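Local coordinates for protein ABC-type metal ion transport system, periplasmic component (Vibrio vulnificus, PDB 3K2D) that is a Toll-like receptor 2-activating lipoprotein that binds methionine and is probably the substrate-binding component of an ABC transporter, at residues 119-122 with 123-126. The protein carries 4 engineered substitutions. Numbering follows the deposited sequence.
With MET (methionine), chain C.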
# COMPACT_ATOMS: atom_id res chain seq x y z
N ARG A 119 11.15 -1.82 -3.30
CA ARG A 119 11.03 -1.01 -2.11
C ARG A 119 11.59 -1.78 -0.90
O ARG A 119 12.34 -1.22 -0.08
CB ARG A 119 9.56 -0.69 -1.88
CG ARG A 119 9.26 0.18 -0.70
CD ARG A 119 7.75 0.31 -0.57
NE ARG A 119 7.34 1.18 0.52
CZ ARG A 119 6.07 1.40 0.85
NH1 ARG A 119 5.10 0.83 0.17
NH2 ARG A 119 5.78 2.19 1.88
N SER A 120 11.24 -3.06 -0.80
CA SER A 120 11.69 -3.90 0.30
C SER A 120 13.20 -4.09 0.29
O SER A 120 13.85 -3.99 1.33
CB SER A 120 11.00 -5.27 0.25
OG SER A 120 9.61 -5.16 0.51
N LEU A 121 13.76 -4.38 -0.88
CA LEU A 121 15.19 -4.59 -0.99
C LEU A 121 15.93 -3.32 -0.61
O LEU A 121 16.95 -3.37 0.08
CB LEU A 121 15.55 -5.04 -2.41
CG LEU A 121 14.96 -6.40 -2.80
CD1 LEU A 121 15.31 -6.70 -4.27
CD2 LEU A 121 15.50 -7.50 -1.88
N LEU A 122 15.43 -2.17 -1.05
CA LEU A 122 16.05 -0.90 -0.69
C LEU A 122 16.02 -0.74 0.84
O LEU A 122 17.00 -0.32 1.45
CB LEU A 122 15.28 0.27 -1.34
CG LEU A 122 15.51 0.54 -2.83
CD1 LEU A 122 14.62 1.68 -3.29
CD2 LEU A 122 16.98 0.88 -3.07
N LEU A 123 14.90 -1.10 1.45
CA LEU A 123 14.76 -1.00 2.90
C LEU A 123 15.74 -1.93 3.62
O LEU A 123 16.34 -1.55 4.62
CB LEU A 123 13.33 -1.35 3.30
CG LEU A 123 13.05 -1.29 4.80
CD1 LEU A 123 13.33 0.11 5.33
CD2 LEU A 123 11.61 -1.68 5.06
N LEU A 124 15.90 -3.14 3.10
CA LEU A 124 16.83 -4.10 3.69
C LEU A 124 18.24 -3.53 3.66
O LEU A 124 19.00 -3.64 4.62
CB LEU A 124 16.78 -5.43 2.94
CG LEU A 124 15.52 -6.27 3.19
CD1 LEU A 124 15.50 -7.49 2.27
CD2 LEU A 124 15.49 -6.68 4.66
N GLU A 125 18.59 -2.92 2.53
CA GLU A 125 19.91 -2.33 2.36
C GLU A 125 20.14 -1.27 3.43
O GLU A 125 21.23 -1.18 3.99
CB GLU A 125 20.01 -1.71 0.97
CG GLU A 125 21.33 -1.07 0.66
CD GLU A 125 21.37 -0.56 -0.77
OE1 GLU A 125 20.39 0.08 -1.19
OE2 GLU A 125 22.38 -0.80 -1.47
N GLN A 126 19.11 -0.49 3.73
CA GLN A 126 19.23 0.55 4.76
C GLN A 126 19.49 -0.06 6.12
O GLN A 126 19.96 0.62 7.03
CB GLN A 126 17.96 1.39 4.81
CG GLN A 126 17.79 2.22 3.57
CD GLN A 126 19.00 3.08 3.34
OE1 GLN A 126 19.22 4.05 4.06
NE2 GLN A 126 19.81 2.72 2.35
N MET C . -0.63 0.70 0.53
CA MET C . 0.74 0.17 0.16
C MET C . 1.73 0.87 1.02
O MET C . 1.61 2.12 1.21
CB MET C . 1.16 0.47 -1.26
CG MET C . 0.33 -0.16 -2.29
SD MET C . 1.15 -0.21 -3.84
CE MET C . -0.22 -1.03 -4.57
OXT MET C . 2.66 0.21 1.51
O HOH W 1 18.70 1.75 0.29
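Leu123, Leu124, Glu125 and Gln126 each donate their backbone N-H four residues back, to the carbonyls of Arg119, Ser120, Leu121 and Leu122, in unbroken alpha-helical sequence, with N to O distances of 2.8 to 3.1 Å. On one flank of this helix, 114-126, methyl CD2 of Leu121 meets CD1 of Leu124 at 4.2 Å, the two side chains crossing at a slant. The leucines join the helix to strand 171-174, where Leu123 and Leu124 touch Ile173, and to strand 131-132, where Leu121 and Leu122 pack on Leu132. Near its C-terminal end a water donates to Leu122 O (2.9 Å) and to Glu125 OE1 (2.8 Å), bridging backbone and side chain. The other carboxylate oxygen of Glu125, OE2, takes the backbone N-H of Leu132. Arg119 reaches away from the helix toward the methionine ligand: its chain is fully extended, with CG anti to the backbone N (chi1 -179°). There NH1 donates to OXT of the ligand at 2.9 Å in a noticeably bent bond (N-H...O 141°), and OXT and the carboxylate carbon lie at the edge of the guanidinium, near its plane. Glu194 OE2 forms a salt bridge with NE of Arg119 and Tyr200 makes a cation-pi contact, probably fixing the group's rotation. The positive charge of Arg119, partly offset by Glu194, would probably contribute to balancing the methionine carboxylate, while Asn202 and Thr177 give the ligand further hydrogen bonds.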